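Local coordinates for aminopeptidase-like protein (Chaetomium thermophilum, PDB 5JM6), which probably acts as a zinc-dependent aminopeptidase of the M18 family, assembles as a dodecamer and belongs to the Cvt pathway of selective autophagy, at the interface of chains A and B. Coordinates in Å, arbitrary orientation; residue numbers count along the deposited sequence, not the author numbering. Chains: chain A/B, Aminopeptidase-like protein.

Contact 1: the interface of chains A and B. Residues chain A 301, 397, 482-483, 489-490; chain B 153, 171, 203, 205-206, 228.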
ATOM      1  N   PHE A 301     -29.198  12.125  33.415  1.00 33.71           N
ATOM      2  CA  PHE A 301     -28.491  12.660  32.256  1.00 36.49           C
ATOM      3  C   PHE A 301     -27.920  14.028  32.592  1.00 36.78           C
ATOM      4  O   PHE A 301     -28.668  14.976  32.835  1.00 35.86           O
ATOM      5  CB  PHE A 301     -29.415  12.773  31.040  1.00 35.11           C
ATOM      6  CG  PHE A 301     -30.106  11.492  30.670  1.00 36.01           C
ATOM      7  CD1 PHE A 301     -29.509  10.265  30.907  1.00 38.91           C
ATOM      8  CD2 PHE A 301     -31.357  11.519  30.076  1.00 35.59           C
ATOM      9  CE1 PHE A 301     -30.153   9.091  30.564  1.00 35.78           C
ATOM     10  CE2 PHE A 301     -32.003  10.349  29.730  1.00 35.97           C
ATOM     11  CZ  PHE A 301     -31.400   9.134  29.974  1.00 30.90           C
ATOM     12  N   HIS A 397     -20.781  -1.238  29.659  1.00 35.35           N
ATOM     13  CA  HIS A 397     -21.395  -0.667  28.467  1.00 36.80           C
ATOM     14  C   HIS A 397     -22.081  -1.768  27.678  1.00 38.02           C
ATOM     15  O   HIS A 397     -21.426  -2.701  27.216  1.00 36.07           O
ATOM     16  CB  HIS A 397     -20.371   0.051  27.590  1.00 39.53           C
ATOM     17  CG  HIS A 397     -20.989   1.016  26.628  1.00 40.29           C
ATOM     18  ND1 HIS A 397     -21.845   0.620  25.622  1.00 37.03           N
ATOM     19  CD2 HIS A 397     -20.893   2.363  26.530  1.00 37.20           C
ATOM     20  CE1 HIS A 397     -22.245   1.680  24.944  1.00 39.51           C
ATOM     21  NE2 HIS A 397     -21.680   2.750  25.472  1.00 35.41           N
ATOM     22  N   LEU A 482     -21.419   5.879  32.543  1.00 39.51           N
ATOM     23  CA  LEU A 482     -21.295   5.660  31.110  1.00 36.84           C
ATOM     24  C   LEU A 482     -20.926   6.958  30.402  1.00 36.52           C
ATOM     25  O   LEU A 482     -21.240   8.046  30.885  1.00 37.98           O
ATOM     26  CB  LEU A 482     -22.594   5.099  30.529  1.00 34.90           C
ATOM     27  CG  LEU A 482     -22.776   3.593  30.699  1.00 37.06           C
ATOM     28  CD1 LEU A 482     -23.941   3.083  29.864  1.00 35.32           C
ATOM     29  CD2 LEU A 482     -21.489   2.873  30.329  1.00 37.84           C
ATOM     30  N   SER A 483     -20.219   6.827  29.282  1.00 38.14           N
ATOM     31  CA  SER A 483     -19.875   7.959  28.422  1.00 37.30           C
ATOM     32  C   SER A 483     -19.045   9.008  29.153  1.00 37.82           C
ATOM     33  O   SER A 483     -19.323  10.205  29.068  1.00 39.25           O
ATOM     34  CB  SER A 483     -21.141   8.598  27.846  1.00 38.35           C
ATOM     35  OG  SER A 483     -21.912   7.644  27.138  1.00 46.42           O
ATOM     36  N   ALA A 489     -23.039  12.947  29.997  1.00 36.94           N
ATOM     37  CA  ALA A 489     -22.888  11.550  30.409  1.00 30.94           C
ATOM     38  C   ALA A 489     -24.131  11.040  31.135  1.00 32.67           C
ATOM     39  O   ALA A 489     -25.151  11.728  31.190  1.00 35.33           O
ATOM     40  CB  ALA A 489     -21.656  11.387  31.287  1.00 29.06           C
ATOM     41  N   MET A 490     -24.049   9.824  31.670  1.00 32.52           N
ATOM     42  CA  MET A 490     -25.154   9.250  32.434  1.00 33.13           C
ATOM     43  C   MET A 490     -24.682   8.320  33.552  1.00 35.88           C
ATOM     44  O   MET A 490     -23.702   7.592  33.396  1.00 39.82           O
ATOM     45  CB  MET A 490     -26.100   8.488  31.501  1.00 30.26           C
ATOM     46  CG  MET A 490     -25.423   7.381  30.707  1.00 36.08           C
ATOM     47  SD  MET A 490     -26.545   6.435  29.659  1.00 42.58           S
ATOM     48  CE  MET A 490     -27.394   5.430  30.870  1.00 40.94           C
TER
ATOM     49  N   TYR B 153     -28.917  -3.635  31.541  1.00 41.58           N
ATOM     50  CA  TYR B 153     -29.617  -2.587  30.808  1.00 39.54           C
ATOM     51  C   TYR B 153     -30.780  -3.133  29.997  1.00 38.26           C
ATOM     52  O   TYR B 153     -30.666  -4.175  29.352  1.00 39.16           O
ATOM     53  CB  TYR B 153     -28.659  -1.850  29.874  1.00 42.21           C
ATOM     54  CG  TYR B 153     -27.521  -1.163  30.580  1.00 38.29           C
ATOM     55  CD1 TYR B 153     -26.371  -1.859  30.918  1.00 36.34           C
ATOM     56  CD2 TYR B 153     -27.592   0.184  30.902  1.00 34.50           C
ATOM     57  CE1 TYR B 153     -25.330  -1.238  31.561  1.00 34.48           C
ATOM     58  CE2 TYR B 153     -26.551   0.817  31.545  1.00 33.40           C
ATOM     59  CZ  TYR B 153     -25.422   0.102  31.871  1.00 36.66           C
ATOM     60  OH  TYR B 153     -24.380   0.729  32.513  1.00 37.92           O
ATOM     61  N   ASP B 171     -25.560  10.399  22.871  1.00 34.18           N
ATOM     62  CA  ASP B 171     -25.703  11.153  24.124  1.00 35.07           C
ATOM     63  C   ASP B 171     -26.715  12.292  24.056  1.00 38.14           C
ATOM     64  O   ASP B 171     -26.461  13.400  24.530  1.00 32.43           O
ATOM     65  CB  ASP B 171     -24.347  11.697  24.568  1.00 34.47           C
ATOM     66  CG  ASP B 171     -23.373  10.597  24.921  1.00 37.81           C
ATOM     67  OD1 ASP B 171     -23.831   9.514  25.347  1.00 44.03           O
ATOM     68  OD2 ASP B 171     -22.154  10.814  24.777  1.00 38.99           O
ATOM     69  N   ARG B 203     -31.756   6.651  25.359  1.00 37.74           N
ATOM     70  CA  ARG B 203     -30.457   7.263  25.161  1.00 36.43           C
ATOM     71  C   ARG B 203     -29.482   6.322  24.457  1.00 35.04           C
ATOM     72  O   ARG B 203     -29.430   5.134  24.779  1.00 37.77           O
ATOM     73  CB  ARG B 203     -29.919   7.690  26.519  1.00 36.92           C
ATOM     74  CG  ARG B 203     -28.458   7.999  26.568  1.00 41.77           C
ATOM     75  CD  ARG B 203     -28.171   8.785  27.820  1.00 50.46           C
ATOM     76  NE  ARG B 203     -27.976  10.199  27.544  1.00 40.67           N
ATOM     77  CZ  ARG B 203     -26.789  10.788  27.565  1.00 42.91           C
ATOM     78  NH1 ARG B 203     -25.707  10.079  27.856  1.00 46.93           N
ATOM     79  NH2 ARG B 203     -26.682  12.083  27.301  1.00 36.88           N
ATOM     80  N   PRO B 205     -25.756   5.744  24.416  1.00 31.53           N
ATOM     81  CA  PRO B 205     -24.550   6.204  25.111  1.00 34.60           C
ATOM     82  C   PRO B 205     -23.254   5.971  24.342  1.00 33.84           C
ATOM     83  O   PRO B 205     -23.052   4.893  23.780  1.00 34.48           O
ATOM     84  CB  PRO B 205     -24.574   5.387  26.403  1.00 38.81           C
ATOM     85  CG  PRO B 205     -25.229   4.109  26.010  1.00 36.24           C
ATOM     86  CD  PRO B 205     -26.237   4.452  24.935  1.00 39.08           C
ATOM     87  N   THR B 206     -22.368   6.960  24.363  1.00 32.45           N
ATOM     88  CA  THR B 206     -21.030   6.807  23.809  1.00 37.55           C
ATOM     89  C   THR B 206     -20.152   5.975  24.730  1.00 41.97           C
ATOM     90  O   THR B 206     -20.469   5.777  25.903  1.00 41.02           O
ATOM     91  CB  THR B 206     -20.335   8.159  23.572  1.00 36.20           C
ATOM     92  OG1 THR B 206     -20.306   8.904  24.794  1.00 36.00           O
ATOM     93  CG2 THR B 206     -21.058   8.959  22.509  1.00 33.07           C
ATOM     94  N   VAL B 228     -30.802   2.831  25.099  1.00 34.11           N
ATOM     95  CA  VAL B 228     -30.945   2.320  26.454  1.00 31.31           C
ATOM     96  C   VAL B 228     -32.163   2.972  27.112  1.00 32.86           C
ATOM     97  O   VAL B 228     -32.274   4.197  27.139  1.00 38.28           O
ATOM     98  CB  VAL B 228     -29.668   2.583  27.271  1.00 32.96           C
ATOM     99  CG1 VAL B 228     -29.970   2.601  28.735  1.00 39.40           C
ATOM    100  CG2 VAL B 228     -28.613   1.534  26.956  1.00 37.80           C
TER
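A:Ser483 and A:His397 grip the backbone of B:Pro205 and B:Thr206, while A:Phe301 and A:Met490 pack against B:Arg203. This patch of the two-fold subunit interface joins a polar cluster to an apolar one. The serine hydroxyl OG lies 2.7 Å from the carbonyl O of B:Thr206, tilted 26° from the carbonyl plane. A short hydroxyl suits this place because it reaches two acceptors at once: it also lies 3.2 Å from the carboxylate OD1 of B:Asp171, although its one proton can point fully at only one of them. The imidazole of A:His397 comes edge-on: its NE2 donates to B:Pro205 O over 3.1 Å, with the oxygen in the ring plane but the nitrogen well above the carbonyl plane. A weaker bond from NE2 reaches B:Thr206 O. With CG anti to the backbone N (chi1 -161°), the histidine points across to this peptide.

On the apolar side the long B:Arg203 chain runs antiparallel to each of its two partners. Its CD lies 3.4 Å from A:Met490 SD, and its NE stands over a face of A:Phe301 near the rim, with guanidinium and ring nearly parallel, 23° apart. The flexible thioether also touches B:Pro205 CB, whereas A:Leu482 CD1 meets the tip of B:Tyr153.

Behind this shell, B:Asp171 organises its own chain. NH1 of B:Arg203 forms a salt bridge with OD1 at 3.2 Å, holding the guanidinium end of a chain bent at chi3. The same OD1 accepts B:Thr206 N, from the face opposite that used by the serine; the nearby arginine charge would tend to stabilise a charged carboxylate. Its other oxygen, OD2, receives B:Thr206 OG1 at 2.7 Å through the syn lone pair.

Contact 2: the interface of chains A and B. Residues chain A 208-211, 215; chain B 394, 483-485.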
ATOM      1  N   ALA A 208     -23.689  19.855   6.835  1.00 43.23           N
ATOM      2  CA  ALA A 208     -24.614  18.876   6.276  1.00 42.83           C
ATOM      3  C   ALA A 208     -23.831  17.738   5.625  1.00 43.62           C
ATOM      4  O   ALA A 208     -22.744  17.959   5.094  1.00 46.44           O
ATOM      5  CB  ALA A 208     -25.546  19.535   5.270  1.00 40.02           C
ATOM      6  N   PRO A 209     -24.373  16.510   5.674  1.00 44.03           N
ATOM      7  CA  PRO A 209     -23.658  15.375   5.078  1.00 47.68           C
ATOM      8  C   PRO A 209     -23.574  15.475   3.555  1.00 50.34           C
ATOM      9  O   PRO A 209     -22.700  14.857   2.946  1.00 47.58           O
ATOM     10  CB  PRO A 209     -24.504  14.162   5.495  1.00 41.68           C
ATOM     11  CG  PRO A 209     -25.392  14.653   6.601  1.00 42.57           C
ATOM     12  CD  PRO A 209     -25.634  16.095   6.309  1.00 44.59           C
ATOM     13  N   HIS A 210     -24.464  16.267   2.963  1.00 52.02           N
ATOM     14  CA  HIS A 210     -24.605  16.368   1.512  1.00 51.38           C
ATOM     15  C   HIS A 210     -23.317  16.776   0.785  1.00 55.00           C
ATOM     16  O   HIS A 210     -23.174  16.527  -0.412  1.00 53.99           O
ATOM     17  CB  HIS A 210     -25.708  17.373   1.159  1.00 48.36           C
ATOM     18  CG  HIS A 210     -27.024  17.110   1.829  1.00 57.09           C
ATOM     19  ND1 HIS A 210     -27.191  17.162   3.197  1.00 55.33           N
ATOM     20  CD2 HIS A 210     -28.243  16.819   1.314  1.00 56.28           C
ATOM     21  CE1 HIS A 210     -28.451  16.900   3.496  1.00 48.74           C
ATOM     22  NE2 HIS A 210     -29.110  16.688   2.372  1.00 52.43           N
ATOM     23  N   PHE A 211     -22.386  17.396   1.507  1.00 53.64           N
ATOM     24  CA  PHE A 211     -21.192  17.981   0.897  1.00 50.97           C
ATOM     25  C   PHE A 211     -20.030  17.006   0.714  1.00 53.60           C
ATOM     26  O   PHE A 211     -18.943  17.403   0.297  1.00 59.18           O
ATOM     27  CB  PHE A 211     -20.717  19.179   1.719  1.00 51.69           C
ATOM     28  CG  PHE A 211     -21.680  20.326   1.722  1.00 48.19           C
ATOM     29  CD1 PHE A 211     -21.730  21.209   0.657  1.00 44.10           C
ATOM     30  CD2 PHE A 211     -22.536  20.523   2.792  1.00 48.76           C
ATOM     31  CE1 PHE A 211     -22.619  22.267   0.657  1.00 49.66           C
ATOM     32  CE2 PHE A 211     -23.425  21.579   2.799  1.00 52.49           C
ATOM     33  CZ  PHE A 211     -23.467  22.452   1.730  1.00 52.58           C
ATOM     34  N   MET A 215     -20.070  15.180   8.786  1.00 45.65           N
ATOM     35  CA  MET A 215     -20.733  16.317   9.409  1.00 44.52           C
ATOM     36  C   MET A 215     -19.763  17.033  10.340  1.00 42.82           C
ATOM     37  O   MET A 215     -19.885  18.230  10.601  1.00 39.18           O
ATOM     38  CB  MET A 215     -21.976  15.859  10.171  1.00 44.71           C
ATOM     39  CG  MET A 215     -22.975  15.112   9.304  1.00 45.81           C
ATOM     40  SD  MET A 215     -24.488  14.689  10.184  1.00 46.47           S
ATOM     41  CE  MET A 215     -25.238  16.306  10.361  1.00 38.31           C
TER
ATOM     42  N   HIS B 394     -28.873  25.262   2.324  1.00 46.69           N
ATOM     43  CA  HIS B 394     -27.691  25.403   3.163  1.00 44.22           C
ATOM     44  C   HIS B 394     -27.242  26.852   3.273  1.00 41.49           C
ATOM     45  O   HIS B 394     -26.876  27.478   2.277  1.00 46.22           O
ATOM     46  CB  HIS B 394     -26.542  24.555   2.614  1.00 43.61           C
ATOM     47  CG  HIS B 394     -26.912  23.125   2.372  1.00 49.82           C
ATOM     48  ND1 HIS B 394     -27.300  22.277   3.386  1.00 53.54           N
ATOM     49  CD2 HIS B 394     -26.949  22.393   1.234  1.00 47.41           C
ATOM     50  CE1 HIS B 394     -27.565  21.084   2.883  1.00 48.64           C
ATOM     51  NE2 HIS B 394     -27.357  21.129   1.579  1.00 46.56           N
ATOM     52  N   SER B 483     -26.238  22.897   9.319  1.00 38.21           N
ATOM     53  CA  SER B 483     -26.230  21.538   9.863  1.00 35.46           C
ATOM     54  C   SER B 483     -27.539  20.804   9.603  1.00 34.89           C
ATOM     55  O   SER B 483     -28.151  20.249  10.515  1.00 36.29           O
ATOM     56  CB  SER B 483     -25.920  21.551  11.365  1.00 36.63           C
ATOM     57  OG  SER B 483     -26.717  22.473  12.084  1.00 43.88           O
ATOM     58  N   MET B 484     -27.957  20.818   8.344  1.00 38.76           N
ATOM     59  CA  MET B 484     -29.124  20.074   7.896  1.00 39.61           C
ATOM     60  C   MET B 484     -28.931  18.585   8.174  1.00 39.84           C
ATOM     61  O   MET B 484     -27.825  18.065   8.009  1.00 43.36           O
ATOM     62  CB  MET B 484     -29.357  20.332   6.405  1.00 44.96           C
ATOM     63  CG  MET B 484     -30.631  19.752   5.827  1.00 50.78           C
ATOM     64  SD  MET B 484     -30.783  20.161   4.076  1.00 53.15           S
ATOM     65  CE  MET B 484     -30.733  21.952   4.129  1.00 48.88           C
ATOM     66  N   HIS B 485     -30.003  17.930   8.623  1.00 41.66           N
ATOM     67  CA  HIS B 485     -30.031  16.495   8.947  1.00 43.50           C
ATOM     68  C   HIS B 485     -29.369  16.157  10.286  1.00 40.97           C
ATOM     69  O   HIS B 485     -29.289  14.987  10.664  1.00 40.83           O
ATOM     70  CB  HIS B 485     -29.422  15.657   7.818  1.00 42.92           C
ATOM     71  CG  HIS B 485     -30.317  15.526   6.626  1.00 49.46           C
ATOM     72  ND1 HIS B 485     -30.049  14.672   5.579  1.00 50.17           N
ATOM     73  CD2 HIS B 485     -31.484  16.141   6.320  1.00 58.48           C
ATOM     74  CE1 HIS B 485     -31.010  14.768   4.677  1.00 62.24           C
ATOM     75  NE2 HIS B 485     -31.893  15.655   5.103  1.00 67.21           N
TER
HETATM   76  O   HOH W   1     -24.577  22.906   6.680  1.00 31.72           O
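Water 1 bridges two backbone amides across the interface, 3.2 Å from A:Ala208 N and 3.1 Å from B:Ser483 N. Next to this modest polar link the two chains meet mainly through rings and aliphatic groups, and three histidines and a phenylalanine do most of the packing. B:His394 is pressed between different partners. The tip of A:Phe211 comes over one face of its imidazole, CZ lying 3.5 Å from CD2, in an edge-to-face arrangement with the planes 56° apart. The methyl of A:Ala208, small enough to fit close by, touches B:His394 CE1 at 3.5 Å. That same CE1 corner lies over a face of A:His210, offset toward the rim, and these two rings are also edge-to-face.

A:His210 then continues to B:His485. Its CE1 stands 3.4 Å above the imidazole plane of B:His485, and the two side chains cross at about a right angle. CG of A:His210 is anti to the carbonyl carbon (chi1 -53°), a turn that carries the ring out from the short 3-10 helix 209-211 toward the partner. The flexible B:Met484 fills in beside it, SD 4.1 Å from A:His210 CE1, while A:Pro209 presents CD to the backbone carbonyl of B:Met484. The rigid proline suits the start of the 3-10 turn that displays the two aromatic residues.

B:His485 is a ligand of the second zinc of its own active site. The site therefore brings a loop of one subunit up to the metal centre of the other; in the M18 family a partner-subunit histidine completes the active site, and A:His210 is well placed for that role, making the dimer likely part of the catalytic unit.

The C-alpha centres of contact 1 and contact 2 lie about 25 Å apart, and the two-fold symmetry of the interface makes them more closely related than that distance suggests. Contact 1 uses B:Arg203, B:Pro205 and B:Thr206, and contact 2 uses A:Ala208 to A:Phe211: neighbouring parts of one segment, seen in opposite chains. Their targets also adjoin, A:His397, A:Leu482 and A:Ser483 against B:His394 and B:Ser483 to B:His485, with position 483 in both, as A:Ser483 and B:Ser483. In each half of the dimer one subunit's loop thus runs along the zinc-site region of its partner, which suggests that pairing within the dodecamer is coupled to active-site architecture.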